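Local coordinates for protein CD160 antigen (Homo sapiens, PDB 6NGG) that serves as an activating or inhibitory receptor on natural killer and T cells, binding MHC class I molecules and the TNF-receptor family member TNFRSF14, at residues 27-32 with 54-59; 15-20 with 83-88. The protein carries 1 engineered substitution. All coordinates share one frame; numbering follows the deposited sequence.

Interaction 1: residues 27-32 with 54-59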
loop_
_atom_site.group_PDB
_atom_site.type_symbol
_atom_site.label_atom_id
_atom_site.label_comp_id
_atom_site.label_asym_id
_atom_site.label_seq_id
_atom_site.Cartn_x
_atom_site.Cartn_y
_atom_site.Cartn_z
ATOM N N GLU A 27 1.313 -2.967 -19.001
ATOM C CA GLU A 27 1.888 -3.846 -17.982
ATOM C C GLU A 27 1.109 -3.613 -16.679
ATOM O O GLU A 27 1.682 -3.575 -15.590
ATOM C CB GLU A 27 3.408 -3.591 -17.786
ATOM C CG GLU A 27 4.356 -3.830 -18.992
ATOM C CD GLU A 27 5.870 -3.670 -18.626
ATOM O OE1 GLU A 27 6.252 -3.678 -17.428
ATOM O OE2 GLU A 27 6.750 -3.565 -19.517
ATOM N N ALA A 28 -0.201 -3.484 -16.818
ATOM C CA ALA A 28 -1.102 -3.232 -15.690
ATOM C C ALA A 28 -1.542 -4.492 -14.948
ATOM O O ALA A 28 -2.182 -4.401 -13.879
ATOM C CB ALA A 28 -2.320 -2.500 -16.174
ATOM N N GLU A 29 -1.189 -5.665 -15.493
ATOM C CA GLU A 29 -1.823 -6.889 -15.075
ATOM C C GLU A 29 -0.805 -7.757 -14.414
ATOM O O GLU A 29 0.369 -7.639 -14.684
ATOM C CB GLU A 29 -2.377 -7.618 -16.305
ATOM C CG GLU A 29 -3.744 -8.184 -16.059
ATOM C CD GLU A 29 -4.812 -7.122 -16.175
ATOM O OE1 GLU A 29 -4.989 -6.591 -17.300
ATOM O OE2 GLU A 29 -5.462 -6.832 -15.147
ATOM N N GLY A 30 -1.261 -8.626 -13.537
ATOM C CA GLY A 30 -0.490 -9.780 -13.147
ATOM C C GLY A 30 0.399 -9.504 -11.937
ATOM O O GLY A 30 1.354 -10.233 -11.702
ATOM N N PHE A 31 0.098 -8.477 -11.154
ATOM C CA PHE A 31 0.833 -8.264 -9.883
ATOM C C PHE A 31 -0.189 -8.104 -8.757
ATOM O O PHE A 31 -1.313 -7.696 -8.991
ATOM C CB PHE A 31 1.822 -7.064 -9.901
ATOM C CG PHE A 31 1.202 -5.757 -10.254
ATOM C CD1 PHE A 31 0.539 -4.962 -9.269
ATOM C CD2 PHE A 31 1.266 -5.293 -11.554
ATOM C CE1 PHE A 31 -0.038 -3.774 -9.590
ATOM C CE2 PHE A 31 0.663 -4.067 -11.876
ATOM C CZ PHE A 31 0.020 -3.294 -10.881
ATOM N N VAL A 32 0.224 -8.452 -7.551
ATOM C CA VAL A 32 -0.513 -8.173 -6.325
ATOM C C VAL A 32 0.227 -7.106 -5.535
ATOM O O VAL A 32 1.452 -7.101 -5.453
ATOM C CB VAL A 32 -0.731 -9.462 -5.491
ATOM C CG1 VAL A 32 0.599 -10.107 -5.091
ATOM C CG2 VAL A 32 -1.587 -9.217 -4.271
ATOM N N LEU A 54 -5.952 -5.945 -8.931
ATOM C CA LEU A 54 -6.951 -5.030 -9.419
ATOM C C LEU A 54 -7.422 -5.459 -10.800
ATOM O O LEU A 54 -6.614 -5.724 -11.690
ATOM C CB LEU A 54 -6.303 -3.638 -9.439
ATOM C CG LEU A 54 -7.143 -2.384 -9.290
ATOM C CD1 LEU A 54 -8.145 -2.410 -8.143
ATOM C CD2 LEU A 54 -6.166 -1.207 -9.203
ATOM N N LYS A 55 -8.727 -5.517 -11.019
ATOM C CA LYS A 55 -9.184 -5.780 -12.371
ATOM C C LYS A 55 -9.488 -4.448 -13.019
ATOM O O LYS A 55 -9.996 -3.523 -12.350
ATOM C CB LYS A 55 -10.357 -6.756 -12.385
ATOM C CG LYS A 55 -11.704 -6.215 -11.917
ATOM C CD LYS A 55 -12.671 -7.363 -11.614
ATOM C CE LYS A 55 -12.040 -8.490 -10.761
ATOM N NZ LYS A 55 -12.972 -9.591 -10.410
ATOM N N ARG A 56 -9.179 -4.347 -14.307
ATOM C CA ARG A 56 -8.988 -3.038 -14.990
ATOM C C ARG A 56 -10.112 -2.550 -15.899
ATOM O O ARG A 56 -9.938 -1.679 -16.717
ATOM C CB ARG A 56 -7.677 -3.077 -15.710
ATOM C CG ARG A 56 -6.602 -3.396 -14.634
ATOM C CD ARG A 56 -5.313 -2.918 -15.074
ATOM N NE ARG A 56 -5.131 -1.502 -14.963
ATOM C CZ ARG A 56 -4.624 -0.855 -13.899
ATOM N NH1 ARG A 56 -4.381 -1.508 -12.761
ATOM N NH2 ARG A 56 -4.417 0.427 -13.955
ATOM N N ASP A 57 -11.293 -2.988 -15.608
ATOM C CA ASP A 57 -12.445 -2.461 -16.256
ATOM C C ASP A 57 -12.673 -0.984 -15.822
ATOM O O ASP A 57 -12.185 -0.524 -14.729
ATOM C CB ASP A 57 -13.615 -3.360 -15.894
ATOM C CG ASP A 57 -13.303 -4.815 -16.195
ATOM O OD1 ASP A 57 -12.625 -5.016 -17.240
ATOM O OD2 ASP A 57 -13.600 -5.705 -15.328
ATOM N N PRO A 58 -13.431 -0.234 -16.672
ATOM C CA PRO A 58 -13.870 1.075 -16.220
ATOM C C PRO A 58 -14.899 0.965 -15.067
ATOM O O PRO A 58 -15.571 -0.057 -14.858
ATOM C CB PRO A 58 -14.476 1.685 -17.492
ATOM C CG PRO A 58 -15.022 0.505 -18.268
ATOM C CD PRO A 58 -14.075 -0.641 -17.951
ATOM N N GLY A 59 -14.963 2.002 -14.274
ATOM C CA GLY A 59 -15.818 1.994 -13.126
ATOM C C GLY A 59 -15.267 1.358 -11.871
ATOM O O GLY A 59 -16.019 1.163 -10.951
#
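In the immunoglobulin domain of CD160, the loop running into strand 31-37, which carries Ala28 and Glu29, meets the loop that follows strand 50-52 and carries Arg56. It is a small surface contact at one end of the beta sandwich, burying 183 Å² in all, and no hydrogen bond crosses it. The backbones stay well apart, with 7.9 Å between the CA atoms of Ala28 and Arg56, so one long side chain spans the gap. Arg56 leaves its loop with CG anti to the carbonyl carbon (chi1 -57°) and bends about the CG-CD bond (chi3 76°), which turns the flat guanidinium across the methyl of Ala28. That methyl lies over one face of the group, offset toward its rim, with Ala28 CB 3.6 Å from Arg56 CZ. Alanine suits the spot because its single carbon can fit close against a flat group, and arginine because it has both an apolar stem and a polar end. The polar end is held elsewhere: Arg56 NH1 bonds to the hydroxyl of Ser68 and NH2 to the carbonyl of Ser67, both at the start of strand 67-74. These two bonds help fix the rotation of the guanidinium, with one face over Ala28. Glu29, on the exposed side, is bent at chi2 and slides past Arg56 in the opposite direction, its carboxylate turned 65° from the guanidinium plane. The opposite charges probably attract weakly, yet no salt bridge forms, since Glu29 OE2 is 5.3 Å from Arg56 NE. The carboxylate instead lies beside the aliphatic stem, with Glu29 OE2 3.7 Å from Arg56 CG.

Interaction 2: residues 15-20 with 83-88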
loop_
_atom_site.group_PDB
_atom_site.type_symbol
_atom_site.label_atom_id
_atom_site.label_comp_id
_atom_site.label_asym_id
_atom_site.label_seq_id
_atom_site.Cartn_x
_atom_site.Cartn_y
_atom_site.Cartn_z
ATOM N N LEU A 15 -7.745 7.663 8.848
ATOM C CA LEU A 15 -6.447 7.769 8.170
ATOM C C LEU A 15 -6.397 6.751 7.047
ATOM O O LEU A 15 -6.693 5.540 7.252
ATOM C CB LEU A 15 -5.353 7.415 9.132
ATOM C CG LEU A 15 -3.905 7.469 8.580
ATOM C CD1 LEU A 15 -3.534 8.783 8.007
ATOM C CD2 LEU A 15 -2.975 7.076 9.713
ATOM N N ASN A 16 -6.077 7.215 5.856
ATOM C CA ASN A 16 -5.948 6.302 4.732
ATOM C C ASN A 16 -4.479 6.123 4.322
ATOM O O ASN A 16 -3.800 7.139 4.069
ATOM C CB ASN A 16 -6.740 6.880 3.556
ATOM C CG ASN A 16 -8.152 7.241 3.918
ATOM O OD1 ASN A 16 -8.916 6.398 4.334
ATOM N ND2 ASN A 16 -8.494 8.546 3.785
ATOM N N LEU A 17 -3.993 4.904 4.213
ATOM C CA LEU A 17 -2.603 4.640 3.826
ATOM C C LEU A 17 -2.668 4.143 2.399
ATOM O O LEU A 17 -3.425 3.201 2.095
ATOM C CB LEU A 17 -1.952 3.618 4.739
ATOM C CG LEU A 17 -1.850 3.997 6.225
ATOM C CD1 LEU A 17 -1.133 2.915 7.049
ATOM C CD2 LEU A 17 -1.250 5.367 6.452
ATOM N N ILE A 18 -1.926 4.783 1.510
ATOM C CA ILE A 18 -2.057 4.593 0.057
ATOM C C ILE A 18 -0.741 4.118 -0.598
ATOM O O ILE A 18 0.304 4.745 -0.503
ATOM C CB ILE A 18 -2.590 5.862 -0.603
ATOM C CG1 ILE A 18 -3.874 6.377 0.146
ATOM C CG2 ILE A 18 -2.822 5.670 -2.085
ATOM C CD1 ILE A 18 -4.226 7.824 -0.077
ATOM N N CYS A 19 -0.825 3.005 -1.297
ATOM C CA CYS A 19 0.272 2.456 -2.081
ATOM C C CYS A 19 -0.080 2.531 -3.596
ATOM O O CYS A 19 -1.184 2.156 -3.954
ATOM C CB CYS A 19 0.426 1.024 -1.745
ATOM S SG CYS A 19 0.744 0.579 -0.023
ATOM N N THR A 20 0.867 2.992 -4.428
ATOM C CA THR A 20 0.641 3.224 -5.852
ATOM C C THR A 20 1.780 2.638 -6.624
ATOM O O THR A 20 2.962 2.988 -6.397
ATOM C CB THR A 20 0.498 4.700 -6.176
ATOM O OG1 THR A 20 -0.412 5.240 -5.290
ATOM C CG2 THR A 20 -0.014 4.911 -7.577
ATOM N N GLY A 83 3.557 1.945 14.430
ATOM C CA GLY A 83 4.648 1.097 13.914
ATOM C C GLY A 83 5.112 1.538 12.550
ATOM O O GLY A 83 4.733 2.619 12.091
ATOM N N THR A 84 5.804 0.622 11.856
ATOM C CA THR A 84 6.538 0.900 10.657
ATOM C C THR A 84 5.847 0.096 9.544
ATOM O O THR A 84 5.521 -1.098 9.761
ATOM C CB THR A 84 8.038 0.518 10.797
ATOM O OG1 THR A 84 8.688 1.464 11.665
ATOM C CG2 THR A 84 8.754 0.639 9.463
ATOM N N TYR A 85 5.515 0.788 8.469
ATOM C CA TYR A 85 4.778 0.207 7.376
ATOM C C TYR A 85 5.572 0.236 6.063
ATOM O O TYR A 85 6.443 1.050 5.860
ATOM C CB TYR A 85 3.482 1.003 7.155
ATOM C CG TYR A 85 2.443 0.956 8.262
ATOM C CD1 TYR A 85 2.570 1.753 9.432
ATOM C CD2 TYR A 85 1.341 0.141 8.172
ATOM C CE1 TYR A 85 1.592 1.738 10.420
ATOM C CE2 TYR A 85 0.341 0.141 9.161
ATOM C CZ TYR A 85 0.508 0.915 10.317
ATOM O OH TYR A 85 -0.453 0.919 11.327
ATOM N N GLN A 86 5.201 -0.646 5.158
ATOM C CA GLN A 86 5.792 -0.707 3.838
ATOM C C GLN A 86 4.785 -1.244 2.858
ATOM O O GLN A 86 4.126 -2.260 3.127
ATOM C CB GLN A 86 7.035 -1.597 3.855
ATOM C CG GLN A 86 7.830 -1.489 2.559
ATOM C CD GLN A 86 9.078 -2.348 2.489
ATOM O OE1 GLN A 86 10.089 -1.879 1.926
ATOM N NE2 GLN A 86 9.047 -3.565 3.023
ATOM N N CYS A 87 4.701 -0.536 1.744
ATOM C CA CYS A 87 3.967 -0.951 0.528
ATOM C C CYS A 87 4.880 -1.873 -0.297
ATOM O O CYS A 87 6.045 -1.519 -0.575
ATOM C CB CYS A 87 3.658 0.268 -0.351
ATOM S SG CYS A 87 2.494 1.486 0.366
ATOM N N CYS A 88 4.321 -2.993 -0.783
ATOM C CA CYS A 88 5.035 -3.894 -1.658
ATOM C C CYS A 88 4.170 -4.382 -2.817
ATOM O O CYS A 88 2.940 -4.292 -2.794
ATOM C CB CYS A 88 5.544 -5.074 -0.799
ATOM S SG CYS A 88 6.836 -4.508 0.372
#
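Tyr85 is the first residue along strand 83-88 to touch strand 15-20, and it meets Leu17. With CG anti to its carbonyl carbon (chi1 -66°), the ring reaches into the space between the two sheets and takes the Leu17 methyl over one face. Leu17 CD1 lies 4.0 Å from the centroid of the Tyr85 ring and 18° off the ring normal, a CH-pi contact, and the two side chains cross at about a right angle. The methyl sits somewhat toward the rim, 3.8 Å from Tyr85 CE2. A large flat residue and a branched aliphatic one are well matched here, each offering a broad apolar surface to the core, while Ile105 adds contact from strand 97-107. The one polar atom of the ring is satisfied too, because Tyr85 OH bonds to the backbone carbonyl of His81, four residues earlier. Gln86 points away from strand 15-20, as alternation along a strand demands, and its amide oxygen accepts a bond from Gln99 of strand 97-107. Cys87 turns inward again and joins Cys19. Their sulfurs, Cys19 SG and Cys87 SG, are 2.0 Å apart, and the dihedral about the bond is -82°, near the perpendicular value, of either sign, that an unstrained disulfide prefers. The short strand axes approach to 7.5 Å, and the CA atoms of Cys19 and Cys87 come to 5.7 Å, a gap that two short cysteine side chains can bridge. Ile4 and Ser6 of strand 3-11 pack on Cys87, and Leu35 on Cys19. Cys88 again points away from strand 15-20, and its side chain touches Phe34. A B-to-F disulfide between facing sheets, with a tyrosine corner two residues before its second cysteine, is the signature core of the immunoglobulin fold.

How the interactions relate
From the N terminus, the chain passes strand 3-11 and enters strand 14-22, whose residues 15-20 form the first half of interaction 2. It then leaves that sheet, and residues 27-32 bring it into strand 31-37 of the facing sheet. After strand 50-52, residues 54-59 meet 27-32 in interaction 1, closing a loop of 21 residues between the segments. Strand 67-74 returns to the first sheet, and residues 83-88 close interaction 2 over a span of 62 residues, within which interaction 1 is nested. The centres lie about 20 Å apart: interaction 2 clamps the two sheets together at mid-sandwich, while interaction 1 links two loops at the surface.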